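Local coordinates for hypothetical protein (Geobacillus stearothermophilus, PDB 1SFS) that is of unknown function but contains an Rv2525c-like, glycoside hydrolase-like domain and may be a bacterial lysozyme, at residues V212-Y217 with N229-R234; I183-P188 with Q202-P207; W30-A35 with K54-Y59. All coordinates share one frame; numbering follows the deposited sequence. Where two conformers were deposited one is given.

Contact 1. Residues V212-Y217 with N229-R234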
loop_
_atom_site.group_PDB
_atom_site.type_symbol
_atom_site.label_atom_id
_atom_site.label_comp_id
_atom_site.label_asym_id
_atom_site.label_seq_id
_atom_site.Cartn_x
_atom_site.Cartn_y
_atom_site.Cartn_z
ATOM N N VAL A 212 -8.580 -8.401 0.325
ATOM C CA VAL A 212 -7.615 -8.019 1.364
ATOM C C VAL A 212 -6.359 -8.851 1.147
ATOM O O VAL A 212 -6.222 -9.977 1.640
ATOM C CB VAL A 212 -8.171 -8.140 2.787
ATOM C CG1 VAL A 212 -7.143 -7.627 3.753
ATOM C CG2 VAL A 212 -9.486 -7.431 2.924
ATOM N N TRP A 213 -5.456 -8.329 0.331
ATOM C CA TRP A 213 -4.320 -9.054 -0.185
ATOM C C TRP A 213 -3.000 -8.687 0.426
ATOM O O TRP A 213 -1.990 -9.281 0.077
ATOM C CB TRP A 213 -4.221 -8.925 -1.711
ATOM C CG TRP A 213 -5.330 -9.601 -2.461
ATOM C CD1 TRP A 213 -6.352 -10.351 -1.985
ATOM C CD2 TRP A 213 -5.462 -9.526 -3.897
ATOM N NE1 TRP A 213 -7.134 -10.778 -3.070
ATOM C CE2 TRP A 213 -6.609 -10.276 -4.228
ATOM C CE3 TRP A 213 -4.708 -8.889 -4.893
ATOM C CZ2 TRP A 213 -7.027 -10.404 -5.543
ATOM C CZ3 TRP A 213 -5.127 -9.022 -6.213
ATOM C CH2 TRP A 213 -6.247 -9.762 -6.465
ATOM N N VAL A 214 -2.953 -7.708 1.302
ATOM C CA VAL A 214 -1.743 -7.323 2.011
ATOM C C VAL A 214 -2.099 -7.084 3.460
ATOM O O VAL A 214 -3.183 -6.572 3.747
ATOM C CB VAL A 214 -1.032 -6.083 1.420
ATOM C CG1 VAL A 214 0.464 -6.159 1.682
ATOM C CG2 VAL A 214 -1.348 -5.874 -0.054
ATOM N N TRP A 215 -1.179 -7.369 4.377
ATOM C CA TRP A 215 -1.387 -7.217 5.794
ATOM C C TRP A 215 -0.099 -6.672 6.425
ATOM O O TRP A 215 0.931 -7.379 6.411
ATOM C CB TRP A 215 -1.729 -8.568 6.421
ATOM C CG TRP A 215 -1.923 -8.530 7.892
ATOM C CD1 TRP A 215 -2.368 -7.519 8.676
ATOM C CD2 TRP A 215 -1.660 -9.605 8.805
ATOM N NE1 TRP A 215 -2.397 -7.891 9.982
ATOM C CE2 TRP A 215 -1.955 -9.175 10.091
ATOM C CE3 TRP A 215 -1.166 -10.903 8.623
ATOM C CZ2 TRP A 215 -1.792 -9.992 11.213
ATOM C CZ3 TRP A 215 -0.995 -11.722 9.729
ATOM C CH2 TRP A 215 -1.309 -11.258 10.995
ATOM N N GLN A 216 -0.137 -5.493 6.992
ATOM C CA GLN A 216 0.981 -4.951 7.776
ATOM C C GLN A 216 0.803 -5.490 9.202
ATOM O O GLN A 216 -0.017 -4.973 9.957
ATOM C CB GLN A 216 1.025 -3.457 7.722
ATOM C CG GLN A 216 2.340 -2.900 8.261
ATOM C CD GLN A 216 2.282 -1.408 8.255
ATOM O OE1 GLN A 216 1.456 -0.848 9.001
ATOM N NE2 GLN A 216 3.087 -0.776 7.426
ATOM N N TYR A 217 1.550 -6.530 9.545
ATOM C CA TYR A 217 1.374 -7.153 10.838
ATOM C C TYR A 217 2.277 -6.603 11.927
ATOM O O TYR A 217 2.080 -6.911 13.108
ATOM C CB TYR A 217 1.515 -8.676 10.719
ATOM C CG TYR A 217 2.897 -9.167 10.480
ATOM C CD1 TYR A 217 3.734 -9.480 11.524
ATOM C CD2 TYR A 217 3.400 -9.427 9.215
ATOM C CE1 TYR A 217 5.016 -9.959 11.319
ATOM C CE2 TYR A 217 4.667 -9.902 8.984
ATOM C CZ TYR A 217 5.494 -10.187 10.051
ATOM O OH TYR A 217 6.751 -10.664 9.817
ATOM N N ASN A 229 5.254 -7.131 6.538
ATOM C CA ASN A 229 3.985 -7.417 5.858
ATOM C C ASN A 229 3.944 -8.859 5.404
ATOM O O ASN A 229 4.974 -9.500 5.151
ATOM C CB ASN A 229 3.839 -6.546 4.618
ATOM C CG ASN A 229 3.822 -5.082 4.942
ATOM O OD1 ASN A 229 2.836 -4.543 5.384
ATOM N ND2 ASN A 229 4.946 -4.411 4.680
ATOM N N LEU A 230 2.722 -9.343 5.211
ATOM C CA LEU A 230 2.415 -10.566 4.520
ATOM C C LEU A 230 1.433 -10.271 3.392
ATOM O O LEU A 230 0.640 -9.325 3.498
ATOM C CB LEU A 230 1.842 -11.626 5.434
ATOM C CG LEU A 230 2.824 -12.209 6.461
ATOM C CD1 LEU A 230 2.058 -12.859 7.598
ATOM C CD2 LEU A 230 3.741 -13.185 5.783
ATOM N N ALA A 231 1.428 -11.079 2.367
ATOM C CA ALA A 231 0.528 -10.877 1.218
ATOM C C ALA A 231 -0.041 -12.174 0.723
ATOM O O ALA A 231 0.580 -13.235 0.808
ATOM C CB ALA A 231 1.238 -10.173 0.081
ATOM N N ASP A 232 -1.207 -12.064 0.103
ATOM C CA ASP A 232 -1.761 -13.067 -0.757
ATOM C C ASP A 232 -0.957 -13.060 -2.060
ATOM O O ASP A 232 -0.645 -11.997 -2.600
ATOM C CB ASP A 232 -3.220 -12.699 -1.019
ATOM C CG ASP A 232 -4.046 -13.719 -1.803
ATOM O OD1 ASP A 232 -3.699 -13.960 -2.965
ATOM O OD2 ASP A 232 -5.017 -14.230 -1.255
ATOM N N ARG A 233 -0.582 -14.239 -2.579
ATOM C CA ARG A 233 0.298 -14.270 -3.775
ATOM C C ARG A 233 -0.315 -13.591 -4.983
ATOM O O ARG A 233 0.392 -13.156 -5.902
ATOM C CB ARG A 233 0.699 -15.725 -4.069
ATOM C CG ARG A 233 1.990 -15.868 -4.864
ATOM C CD ARG A 233 2.479 -17.301 -5.064
ATOM N NE ARG A 233 3.816 -17.528 -4.487
ATOM C CZ ARG A 233 4.163 -18.413 -3.556
ATOM N NH1 ARG A 233 3.330 -19.274 -2.975
ATOM N NH2 ARG A 233 5.419 -18.468 -3.143
ATOM N N ARG A 234 -1.778 -13.410 -5.049
ATOM C CA ARG A 234 -2.354 -12.667 -6.158
ATOM C C ARG A 234 -1.787 -11.264 -6.254
ATOM O O ARG A 234 -1.760 -10.642 -7.329
ATOM C CB ARG A 234 -3.910 -12.656 -6.060
ATOM C CG ARG A 234 -4.516 -14.021 -6.395
ATOM C CD ARG A 234 -6.005 -14.033 -6.080
ATOM N NE ARG A 234 -6.218 -14.076 -4.644
ATOM C CZ ARG A 234 -7.361 -14.288 -4.032
ATOM N NH1 ARG A 234 -8.474 -14.498 -4.740
ATOM N NH2 ARG A 234 -7.492 -14.314 -2.720
HETATM O O HOH W 1 -6.854 -13.008 0.994
#
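Trp213 meets Asp232 and Arg234 where strand 227-231 runs out into a loop, and backbone bonds fix the pairing. Trp215 and Leu230 form a hydrogen-bonded antiparallel pair: Trp215 N gives to Leu230 O at 2.8 Å and Leu230 N to Trp215 O at 2.9 Å. Beyond them Asp232 N binds Trp213 O from above the carbonyl plane. The aromatic contact is a CH-pi one, Arg234 CB standing 3.7 Å from the centroid of the Trp213 six-membered ring and 8° off its normal. In one of its two deposited conformers, Arg234 bends at chi3, which brings one face of the guanidinium against the Trp213 NE1 corner of the indole, its NH2 3.6 Å from NE1 and the two planes 25° apart. Among the charged groups, that guanidinium grips Asp232 side-on, NE to OD1 at 3.0 Å and NH2 to OD2 at 2.9 Å; OD1 also accepts from Arg234 N, closing an Asx turn. Apolar contacts lie further along, where Leu230 CD1 comes within 3.9 Å of Trp215 CZ3 and Leu230 CG approaches Tyr217 CE2. An alanine in place of Trp213 would take away the flat surface beneath Arg234 and is likely to leave that side chain freer to turn away from Asp232. With strand axes 163° apart, this is a beta hairpin whose second strand runs against the parallel strands of a glycoside hydrolase-like domain.

Contact 2. Residues I183-P188 with Q202-P207; sequences IWSAAP and QPAAPP
Ala204 N donates to Ala187 O at 2.8 Å with an N-H...O angle of 159°, the one backbone bond between the two segments. A second gripping point is the hydroxyl of Ser185. A chi1 of 178° swings OG away from the Ser185 amide, to 2.9 Å from Ala204 O and 3.1 Å from Ala187 O; its single proton can serve either carbonyl, and the geometry does not settle which. Ala187 O may therefore take a second donor besides the Ala204 amide. The bonds gather where strand 182-185 of the sheet ends and its chain turns into a loop, so the proline-rich 202-207 segment, itself without regular structure, is pinned across the C-terminal end of a strand in this glycoside hydrolase-like fold. Pro188 follows a cis peptide bond; its CD sits 3.5 Å from Ala204 N, while its carbonyl oxygen is satisfied by Trp215 NE1. Apolar atoms fill in around the polar ones: the methyls of Ala187 and Ala204 meet at 4.0 Å, and Pro203 CB touches Ser185 CB. At the far end Ile183 CD1 reaches the CG corner of the Pro206 ring at 3.8 Å, with Tyr167 of helix 163-173 packed on both residues.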
loop_
_atom_site.group_PDB
_atom_site.type_symbol
_atom_site.label_atom_id
_atom_site.label_comp_id
_atom_site.label_asym_id
_atom_site.label_seq_id
_atom_site.Cartn_x
_atom_site.Cartn_y
_atom_site.Cartn_z
ATOM N N ILE A 183 -7.176 -4.103 -0.819
ATOM C CA ILE A 183 -6.884 -3.549 0.485
ATOM C C ILE A 183 -5.593 -4.148 1.060
ATOM O O ILE A 183 -5.381 -5.354 1.028
ATOM C CB ILE A 183 -8.071 -3.750 1.459
ATOM C CG1 ILE A 183 -9.295 -2.962 0.970
ATOM C CG2 ILE A 183 -7.713 -3.361 2.882
ATOM C CD1 ILE A 183 -10.543 -3.179 1.798
ATOM N N TRP A 184 -4.788 -3.237 1.585
ATOM C CA TRP A 184 -3.646 -3.507 2.438
ATOM C C TRP A 184 -4.084 -3.115 3.845
ATOM O O TRP A 184 -4.242 -1.933 4.140
ATOM C CB TRP A 184 -2.446 -2.690 1.943
ATOM C CG TRP A 184 -1.172 -2.830 2.719
ATOM C CD1 TRP A 184 -0.875 -3.601 3.798
ATOM C CD2 TRP A 184 0.004 -2.095 2.403
ATOM N NE1 TRP A 184 0.436 -3.409 4.167
ATOM C CE2 TRP A 184 0.995 -2.489 3.348
ATOM C CE3 TRP A 184 0.306 -1.160 1.425
ATOM C CZ2 TRP A 184 2.285 -1.954 3.329
ATOM C CZ3 TRP A 184 1.570 -0.637 1.425
ATOM C CH2 TRP A 184 2.535 -1.038 2.367
ATOM N N SER A 185 -4.338 -4.118 4.684
ATOM C CA SER A 185 -4.874 -3.879 6.005
ATOM C C SER A 185 -3.778 -3.669 7.024
ATOM O O SER A 185 -2.816 -4.450 7.080
ATOM C CB SER A 185 -5.716 -5.093 6.413
ATOM O OG SER A 185 -6.204 -4.870 7.715
ATOM N N ALA A 186 -3.944 -2.656 7.866
ATOM C CA ALA A 186 -3.047 -2.320 8.946
ATOM C C ALA A 186 -3.466 -2.864 10.294
ATOM O O ALA A 186 -3.002 -2.378 11.317
ATOM C CB ALA A 186 -2.887 -0.796 9.015
ATOM N N ALA A 187 -4.288 -3.907 10.327
ATOM C CA ALA A 187 -4.724 -4.515 11.583
ATOM C C ALA A 187 -4.980 -5.991 11.379
ATOM O O ALA A 187 -5.368 -6.387 10.260
ATOM C CB ALA A 187 -6.055 -3.869 12.026
ATOM N N PRO A 188 -4.874 -6.800 12.413
ATOM C CA PRO A 188 -4.262 -6.450 13.707
ATOM C C PRO A 188 -2.761 -6.345 13.549
ATOM O O PRO A 188 -2.195 -6.641 12.482
ATOM C CB PRO A 188 -4.666 -7.642 14.607
ATOM C CG PRO A 188 -4.702 -8.769 13.641
ATOM C CD PRO A 188 -5.253 -8.227 12.346
ATOM N N GLN A 202 -3.684 -13.436 8.446
ATOM C CA GLN A 202 -4.980 -13.202 9.087
ATOM C C GLN A 202 -5.291 -11.713 9.230
ATOM O O GLN A 202 -5.589 -11.229 10.350
ATOM C CB GLN A 202 -5.075 -13.937 10.444
ATOM C CG GLN A 202 -3.933 -13.651 11.350
ATOM C CD GLN A 202 -3.645 -14.559 12.509
ATOM O OE1 GLN A 202 -2.460 -14.871 12.568
ATOM N NE2 GLN A 202 -4.588 -14.907 13.366
ATOM N N PRO A 203 -5.260 -10.932 8.158
ATOM C CA PRO A 203 -5.607 -9.502 8.327
ATOM C C PRO A 203 -7.061 -9.315 8.725
ATOM O O PRO A 203 -7.944 -10.099 8.323
ATOM C CB PRO A 203 -5.417 -8.950 6.930
ATOM C CG PRO A 203 -5.592 -10.078 6.015
ATOM C CD PRO A 203 -5.005 -11.258 6.772
ATOM N N ALA A 204 -7.292 -8.224 9.449
ATOM C CA ALA A 204 -8.682 -7.711 9.622
ATOM C C ALA A 204 -9.193 -7.215 8.269
ATOM O O ALA A 204 -8.464 -6.637 7.482
ATOM C CB ALA A 204 -8.682 -6.574 10.605
ATOM N N ALA A 205 -10.474 -7.379 8.064
ATOM C CA ALA A 205 -11.133 -6.968 6.835
ATOM C C ALA A 205 -12.340 -6.105 7.150
ATOM O O ALA A 205 -12.936 -6.240 8.193
ATOM C CB ALA A 205 -11.603 -8.207 6.115
ATOM N N PRO A 206 -12.756 -5.253 6.213
ATOM C CA PRO A 206 -14.045 -4.572 6.406
ATOM C C PRO A 206 -15.164 -5.565 6.333
ATOM O O PRO A 206 -15.008 -6.666 5.815
ATOM C CB PRO A 206 -14.102 -3.627 5.237
ATOM C CG PRO A 206 -13.292 -4.284 4.188
ATOM C CD PRO A 206 -12.155 -4.952 4.909
ATOM N N PRO A 207 -16.357 -5.208 6.835
ATOM C CA PRO A 207 -17.469 -6.167 6.913
ATOM C C PRO A 207 -18.260 -6.273 5.635
ATOM O O PRO A 207 -19.482 -6.387 5.723
ATOM C CB PRO A 207 -18.264 -5.621 8.075
ATOM C CG PRO A 207 -18.079 -4.171 8.015
ATOM C CD PRO A 207 -16.665 -3.969 7.573
#

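Contact 3. Residues W30-A35 with K54-Y59; sequences WGVDSA and KFWGRY
Val32 CG2 sits over the centre of one face of the Trp56 indole, 3.5 Å from the centroid of the six-membered ring and 18° off its normal. This is the tight part of the contact: Val32 CG2 lies only 3.3 Å from Trp56 CD2, a methyl-to-ring separation that leaves little slack. A chi1 of -62° sets CG1 beside the backbone N and leaves CG2 between N and the carbonyl carbon, turned onto the ring. The indole is also fixed at its edge, where NE1 donates almost in the ring plane to Ser34 OG at 2.9 Å. Glycines let the backbones close up elsewhere. Gly31 CA rests over the centre of the Phe55 ring, 3.8 Å from its centroid, and a CB there would run into Phe55 O; at Gly57 one would strike Asp33 CB. Backbone bonds such as Gly57 N to Val32 O, with strand axes 19° apart, mark the parallel pair of a beta-alpha-beta unit whose helix 40-49 packs on both Val32 and Trp56. Arg58 NH1 bonds Ser34 O at 3.1 Å, and a water joins the buried Asp33, through OD1, to Tyr59 OH. Outside partners add to this hold: Gln36 O for Ser34 OG, Glu74 for Arg58 NE, Asn229 and Gln216 for Asp33 OD2. Toward the ends the contact opens to solvent. Another water joins Trp30 N to Lys54 NZ, which also bonds Tyr52 O and forms a salt bridge with Glu195. At the other end, Tyr59 CE1 touches the exposed Ala35 at its CA, 3.8 Å away.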
loop_
_atom_site.group_PDB
_atom_site.type_symbol
_atom_site.label_atom_id
_atom_site.label_comp_id
_atom_site.label_asym_id
_atom_site.label_seq_id
_atom_site.Cartn_x
_atom_site.Cartn_y
_atom_site.Cartn_z
ATOM N N TRP A 30 6.083 -12.881 2.215
ATOM C CA TRP A 30 6.579 -11.909 3.194
ATOM C C TRP A 30 7.261 -10.753 2.519
ATOM O O TRP A 30 7.985 -10.933 1.521
ATOM C CB TRP A 30 7.543 -12.636 4.138
ATOM C CG TRP A 30 8.036 -11.829 5.317
ATOM C CD1 TRP A 30 7.428 -11.663 6.530
ATOM C CD2 TRP A 30 9.262 -11.117 5.377
ATOM N NE1 TRP A 30 8.188 -10.880 7.335
ATOM C CE2 TRP A 30 9.322 -10.529 6.671
ATOM C CE3 TRP A 30 10.315 -10.925 4.464
ATOM C CZ2 TRP A 30 10.405 -9.769 7.040
ATOM C CZ3 TRP A 30 11.392 -10.157 4.853
ATOM C CH2 TRP A 30 11.424 -9.604 6.122
ATOM N N GLY A 31 7.068 -9.574 3.082
ATOM C CA GLY A 31 7.732 -8.376 2.593
ATOM C C GLY A 31 7.775 -7.302 3.640
ATOM O O GLY A 31 7.461 -7.541 4.797
ATOM N N VAL A 32 8.241 -6.123 3.206
ATOM C CA VAL A 32 8.466 -5.032 4.133
ATOM C C VAL A 32 7.988 -3.726 3.505
ATOM O O VAL A 32 7.555 -3.712 2.352
ATOM C CB VAL A 32 9.977 -4.911 4.533
ATOM C CG1 VAL A 32 10.418 -6.186 5.243
ATOM C CG2 VAL A 32 10.849 -4.581 3.345
ATOM N N ASP A 33 8.045 -2.640 4.243
ATOM C CA ASP A 33 7.852 -1.313 3.683
ATOM C C ASP A 33 8.741 -0.346 4.494
ATOM O O ASP A 33 9.092 -0.630 5.644
ATOM C CB ASP A 33 6.374 -0.885 3.675
ATOM C CG ASP A 33 5.767 -0.766 5.026
ATOM O OD1 ASP A 33 6.037 0.297 5.680
ATOM O OD2 ASP A 33 5.051 -1.688 5.467
ATOM N N SER A 34 9.066 0.786 3.884
ATOM C CA SER A 34 9.861 1.783 4.575
ATOM C C SER A 34 9.588 3.176 4.047
ATOM O O SER A 34 9.396 3.402 2.858
ATOM C CB SER A 34 11.347 1.469 4.450
ATOM O OG SER A 34 11.820 1.482 3.121
ATOM N N ALA A 35 9.675 4.136 4.971
ATOM C CA ALA A 35 9.635 5.538 4.628
ATOM C C ALA A 35 10.847 5.974 3.808
ATOM O O ALA A 35 10.757 6.814 2.943
ATOM C CB ALA A 35 9.554 6.361 5.886
ATOM N N LYS A 54 9.827 -10.251 -0.550
ATOM C CA LYS A 54 9.358 -10.462 -1.907
ATOM C C LYS A 54 8.787 -9.173 -2.502
ATOM O O LYS A 54 8.674 -9.057 -3.736
ATOM C CB LYS A 54 8.360 -11.598 -1.990
ATOM C CG LYS A 54 8.858 -12.889 -1.414
ATOM C CD LYS A 54 10.307 -13.278 -1.633
ATOM C CE LYS A 54 10.793 -14.564 -0.949
ATOM N NZ LYS A 54 10.747 -14.525 0.600
ATOM N N PHE A 55 8.464 -8.219 -1.654
ATOM C CA PHE A 55 7.932 -6.941 -2.049
ATOM C C PHE A 55 8.366 -5.918 -1.018
ATOM O O PHE A 55 8.675 -6.280 0.126
ATOM C CB PHE A 55 6.414 -6.953 -2.252
ATOM C CG PHE A 55 5.635 -7.340 -0.996
ATOM C CD1 PHE A 55 5.187 -6.351 -0.131
ATOM C CD2 PHE A 55 5.402 -8.656 -0.683
ATOM C CE1 PHE A 55 4.500 -6.712 1.020
ATOM C CE2 PHE A 55 4.696 -9.013 0.485
ATOM C CZ PHE A 55 4.239 -8.036 1.319
ATOM N N TRP A 56 8.377 -4.659 -1.449
ATOM C CA TRP A 56 8.866 -3.569 -0.595
ATOM C C TRP A 56 7.979 -2.367 -0.835
ATOM O O TRP A 56 7.977 -1.795 -1.939
ATOM C CB TRP A 56 10.332 -3.298 -0.877
ATOM C CG TRP A 56 11.044 -2.540 0.229
ATOM C CD1 TRP A 56 10.663 -1.382 0.832
ATOM C CD2 TRP A 56 12.282 -2.920 0.849
ATOM N NE1 TRP A 56 11.563 -1.039 1.802
ATOM C CE2 TRP A 56 12.558 -1.947 1.823
ATOM C CE3 TRP A 56 13.147 -3.994 0.697
ATOM C CZ2 TRP A 56 13.706 -2.026 2.619
ATOM C CZ3 TRP A 56 14.282 -4.064 1.485
ATOM C CH2 TRP A 56 14.543 -3.082 2.429
ATOM N N GLY A 57 7.207 -1.962 0.158
ATOM C CA GLY A 57 6.350 -0.794 0.079
ATOM C C GLY A 57 7.185 0.490 0.146
ATOM O O GLY A 57 8.009 0.648 1.034
ATOM N N ARG A 58 6.938 1.362 -0.805
ATOM C CA ARG A 58 7.667 2.605 -0.945
ATOM C C ARG A 58 6.748 3.689 -1.452
ATOM O O ARG A 58 5.729 3.439 -2.090
ATOM C CB ARG A 58 8.830 2.429 -1.930
ATOM C CG ARG A 58 9.971 1.587 -1.384
ATOM C CD ARG A 58 10.732 2.288 -0.231
ATOM N NE ARG A 58 11.378 3.479 -0.771
ATOM C CZ ARG A 58 11.050 4.726 -0.552
ATOM N NH1 ARG A 58 10.138 5.065 0.382
ATOM N NH2 ARG A 58 11.643 5.665 -1.259
ATOM N N TYR A 59 7.129 4.935 -1.183
ATOM C CA TYR A 59 6.271 6.096 -1.431
ATOM C C TYR A 59 6.540 6.727 -2.762
ATOM O O TYR A 59 7.678 6.943 -3.190
ATOM C CB TYR A 59 6.436 7.108 -0.258
ATOM C CG TYR A 59 5.946 6.487 0.990
ATOM C CD1 TYR A 59 6.762 5.686 1.786
ATOM C CD2 TYR A 59 4.603 6.564 1.363
ATOM C CE1 TYR A 59 6.284 5.062 2.918
ATOM C CE2 TYR A 59 4.112 5.969 2.487
ATOM C CZ TYR A 59 4.937 5.212 3.281
ATOM O OH TYR A 59 4.490 4.561 4.395
HETATM O O HOH W 2 7.950 -15.005 1.348
HETATM O O HOH W 3 6.261 2.959 5.544
#

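From the N terminus, contact 3 comes first: 30-35 and 54-59 close a loop holding helix 40-49. Contact 2 follows much later, 202-207 folding back on 183-188 to close an irregular loop of 13 residues, and contact 1 then closes the hairpin between strands 211-218 and 227-231. The three loops are in series; none nests in or crosses another. In space they converge on one sheet. Strand 182-185 lies beside 211-218, with Val214 O bonded to Ser185 N, linking contacts 2 and 1. Strand 227-231 in turn pairs with 29-33, through Asn229 N and Gly31 O, so contact 1 joins the last strands to the first. The centres of contacts 2 and 3 stand about 17 Å apart.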